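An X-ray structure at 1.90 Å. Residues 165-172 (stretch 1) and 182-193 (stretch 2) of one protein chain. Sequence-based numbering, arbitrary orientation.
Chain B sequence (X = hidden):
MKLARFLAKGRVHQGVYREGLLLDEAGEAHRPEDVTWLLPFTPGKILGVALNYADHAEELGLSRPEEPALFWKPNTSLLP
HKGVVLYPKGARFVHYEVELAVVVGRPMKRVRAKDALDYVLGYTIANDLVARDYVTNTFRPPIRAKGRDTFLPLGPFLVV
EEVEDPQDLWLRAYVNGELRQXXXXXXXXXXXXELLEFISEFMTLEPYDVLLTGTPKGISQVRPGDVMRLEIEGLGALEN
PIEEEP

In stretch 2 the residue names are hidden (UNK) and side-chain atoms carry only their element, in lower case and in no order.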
# COMPACT_ATOMS: atom_id res chain seq x y z
N ASP B 165 16.78 25.49 10.28
CA ASP B 165 15.67 26.15 10.97
C ASP B 165 14.56 26.48 9.98
O ASP B 165 14.70 27.38 9.15
CB ASP B 165 16.16 27.43 11.67
CG ASP B 165 15.04 28.18 12.36
OD1 ASP B 165 13.97 27.59 12.61
OD2 ASP B 165 15.24 29.38 12.68
N PRO B 166 13.43 25.77 10.06
CA PRO B 166 12.30 26.00 9.16
C PRO B 166 11.65 27.37 9.30
O PRO B 166 10.93 27.81 8.41
CB PRO B 166 11.34 24.86 9.51
CG PRO B 166 11.57 24.69 10.98
CD PRO B 166 13.09 24.73 11.06
N GLN B 167 11.91 28.05 10.41
CA GLN B 167 11.35 29.38 10.65
C GLN B 167 12.27 30.48 10.13
O GLN B 167 12.07 31.66 10.41
CB GLN B 167 11.10 29.60 12.15
CG GLN B 167 10.34 28.46 12.83
CD GLN B 167 9.01 28.14 12.16
OE1 GLN B 167 8.55 27.00 12.20
NE2 GLN B 167 8.38 29.14 11.55
N ASP B 168 13.29 30.09 9.37
CA ASP B 168 14.24 31.05 8.82
C ASP B 168 14.55 30.75 7.35
O ASP B 168 15.69 30.48 6.98
CB ASP B 168 15.52 31.02 9.67
CG ASP B 168 16.49 32.13 9.32
OD1 ASP B 168 16.06 33.30 9.26
OD2 ASP B 168 17.68 31.82 9.13
N LEU B 169 13.51 30.80 6.51
CA LEU B 169 13.65 30.53 5.08
C LEU B 169 12.86 31.54 4.26
O LEU B 169 11.75 31.91 4.64
CB LEU B 169 13.14 29.12 4.75
CG LEU B 169 13.73 27.90 5.46
CD1 LEU B 169 12.92 26.65 5.10
CD2 LEU B 169 15.18 27.72 5.07
N TRP B 170 13.42 32.01 3.15
CA TRP B 170 12.68 32.95 2.32
C TRP B 170 11.77 32.18 1.36
O TRP B 170 12.06 31.03 1.01
CB TRP B 170 13.60 33.88 1.52
CG TRP B 170 14.70 33.24 0.70
CD1 TRP B 170 16.04 33.26 0.98
CD2 TRP B 170 14.56 32.55 -0.56
NE1 TRP B 170 16.74 32.63 -0.03
CE2 TRP B 170 15.86 32.19 -0.98
CE3 TRP B 170 13.47 32.21 -1.37
CZ2 TRP B 170 16.10 31.50 -2.18
CZ3 TRP B 170 13.71 31.52 -2.56
CH2 TRP B 170 15.01 31.18 -2.95
N LEU B 171 10.67 32.81 0.97
CA LEU B 171 9.70 32.23 0.06
C LEU B 171 9.56 33.12 -1.16
O LEU B 171 9.48 34.34 -1.03
CB LEU B 171 8.32 32.13 0.73
CG LEU B 171 8.23 31.41 2.08
CD1 LEU B 171 6.88 31.70 2.71
CD2 LEU B 171 8.44 29.92 1.88
N ARG B 172 9.53 32.52 -2.34
CA ARG B 172 9.37 33.29 -3.57
C ARG B 172 8.49 32.56 -4.57
O ARG B 172 8.49 31.33 -4.64
CB ARG B 172 10.74 33.57 -4.20
CG ARG B 172 11.56 34.54 -3.40
CD ARG B 172 12.99 34.61 -3.89
NE ARG B 172 13.81 35.44 -3.00
CZ ARG B 172 15.13 35.43 -2.98
NH1 ARG B 172 15.81 34.64 -3.80
NH2 ARG B 172 15.79 36.21 -2.12
N UNK B 182 7.40 37.76 -2.46
CA UNK B 182 8.50 37.38 -1.58
C UNK B 182 7.99 37.32 -0.15
O UNK B 182 7.30 38.24 0.31
c UNK B 182 11.71 39.18 -2.90
c UNK B 182 9.65 38.38 -1.67
c UNK B 182 10.45 38.32 -2.96
o UNK B 182 11.58 40.40 -2.71
o UNK B 182 12.82 38.62 -3.04
N UNK B 183 8.32 36.25 0.55
CA UNK B 183 7.89 36.10 1.93
C UNK B 183 8.98 35.43 2.74
O UNK B 183 10.02 35.07 2.20
N UNK B 184 8.73 35.25 4.03
CA UNK B 184 9.72 34.61 4.88
C UNK B 184 9.03 33.81 5.97
O UNK B 184 8.09 34.29 6.61
n UNK B 184 12.11 34.66 7.27
c UNK B 184 13.33 34.18 7.40
n UNK B 184 13.96 34.32 6.25
c UNK B 184 10.64 35.68 5.49
c UNK B 184 13.12 34.92 5.35
c UNK B 184 11.94 35.13 5.98
N UNK B 185 9.49 32.58 6.19
CA UNK B 185 8.88 31.70 7.18
C UNK B 185 8.97 32.16 8.63
O UNK B 185 8.34 31.58 9.51
c UNK B 185 9.26 29.73 5.66
c UNK B 185 9.43 30.26 7.08
o UNK B 185 10.82 30.24 7.43
N UNK B 186 9.75 33.21 8.89
CA UNK B 186 9.88 33.71 10.25
C UNK B 186 8.60 34.44 10.65
O UNK B 186 8.38 34.71 11.83
o UNK B 186 10.95 35.73 9.43
c UNK B 186 11.07 34.67 10.36
N UNK B 187 7.77 34.76 9.66
CA UNK B 187 6.52 35.47 9.91
C UNK B 187 5.34 34.55 10.18
O UNK B 187 4.19 34.99 10.27
n UNK B 187 8.44 38.87 6.87
n UNK B 187 9.85 40.12 5.55
c UNK B 187 8.76 39.39 5.69
c UNK B 187 7.33 37.42 8.50
c UNK B 187 7.26 38.05 7.13
c UNK B 187 6.23 36.39 8.72
n UNK B 187 7.98 39.16 4.63
N UNK B 188 5.61 33.25 10.32
CA UNK B 188 4.57 32.27 10.63
C UNK B 188 3.96 32.63 11.98
O UNK B 188 4.70 32.90 12.93
c UNK B 188 6.46 27.98 8.46
c UNK B 188 4.92 29.98 9.54
c UNK B 188 5.17 30.87 10.72
s UNK B 188 5.47 28.31 9.90
N UNK B 189 2.64 32.62 12.08
CA UNK B 189 1.99 32.94 13.35
C UNK B 189 2.20 31.77 14.30
O UNK B 189 2.56 31.96 15.47
c UNK B 189 0.89 35.69 12.91
c UNK B 189 0.24 34.46 12.27
c UNK B 189 -1.26 34.66 12.13
c UNK B 189 0.51 33.22 13.14
N UNK B 190 1.98 30.57 13.80
CA UNK B 190 2.20 29.34 14.56
C UNK B 190 3.37 28.66 13.86
O UNK B 190 3.33 28.44 12.65
c UNK B 190 0.98 28.41 14.50
c UNK B 190 -2.23 29.33 17.22
c UNK B 190 -0.14 28.75 15.46
c UNK B 190 -1.18 28.53 17.65
c UNK B 190 -1.21 29.55 15.06
o UNK B 190 -3.26 29.60 18.09
c UNK B 190 -0.14 28.25 16.76
c UNK B 190 -2.25 29.84 15.94
N UNK B 191 4.40 28.32 14.62
CA UNK B 191 5.57 27.67 14.04
C UNK B 191 5.28 26.22 13.68
O UNK B 191 4.25 25.66 14.07
c UNK B 191 6.73 27.70 15.03
o UNK B 191 6.44 26.90 16.17
N UNK B 192 6.19 25.63 12.92
CA UNK B 192 6.05 24.23 12.53
C UNK B 192 5.93 23.41 13.82
O UNK B 192 5.06 22.54 13.94
c UNK B 192 7.38 24.51 10.42
c UNK B 192 7.29 23.76 11.75
c UNK B 192 7.21 22.26 11.52
N UNK B 193 6.80 23.68 14.78
CA UNK B 193 6.78 22.96 16.06
C UNK B 193 5.44 23.12 16.77
O UNK B 193 4.89 22.15 17.28
c UNK B 193 7.91 23.45 16.96
O HOH W 1 9.20 25.12 14.18
O HOH W 2 8.59 31.81 13.49

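Position 182 carries three carbons in a row, the third bearing two oxygens, one of them 3.3 Å from Arg 172 NE. An unbranched chain ending in a carboxylate is Glu 182, and the contact is a salt bridge across a non-hydrogen-bonded antiparallel pair. Position 183 has no side-chain atoms and is therefore Gly 183. Its N donates to Leu 171 O and its O accepts from Leu 171 N, both at 2.7 Å.

At position 184 one carbon leads to a five-membered ring of three carbons and two nitrogens. Leu 169 O lies over one face of the ring, 3.4 Å from a ring carbon, while Asp 168 OD1 approaches its edge, 3.4 Å from another; this imidazole is His 184. Position 185 shows a carbon carrying one oxygen and one carbon, with the oxygen 2.6 Å from Pro 166 O. This branched hydroxyl side chain is Thr 185; OG1 donates to Pro 166 O and accepts from Leu 169 N at 2.9 Å.

Position 186 has one carbon and one oxygen, its CB 3.2 Å from Gln 167 O; it is Ser 186, whose OG lies 2.7 Å from His 184 ND1 in a hydrogen bond. Position 187 has three carbons, a nitrogen, and a carbon with two further nitrogens: Arg 187, whose CA-to-CB bond points away from stretch 1 and whose side chain makes no contact with it. Position 188 is an unbranched chain of two carbons, sulfur and carbon, the sulfur accepting a weak hydrogen bond from Gln 167 NE2 at 3.4 Å, hence Met 188.

Four carbons forked at the second identify position 189 as Leu 189, and a six-carbon ring bearing an oxygen makes position 190 Tyr 190; neither touches stretch 1. Position 191 has one carbon and one oxygen, the carbon 3.4 Å from Gln 167 OE1. It is Ser 191, the N-cap of the following helix. Position 192 is a carbon carrying two carbons, one of them 4.1 Å from Pro 166 CB; this is Val 192. The single carbon of position 193 gives Ala 193.

The contact combines a short antiparallel ladder with a polar clasp at the turn. Thr 185 N donates to Leu 169 O at 2.8 Å, extending the backbone pairing, and the threonine hydroxyl ties down the turn spanning Asp 165 to Asp 168. Gln 167 OE1 accepts from Val 192 N at 2.8 Å and from a water, 2.8 Å away, that also accepts from Ala 193 N.

Stretch 2 (182-193) EGHTSRMLYSVA
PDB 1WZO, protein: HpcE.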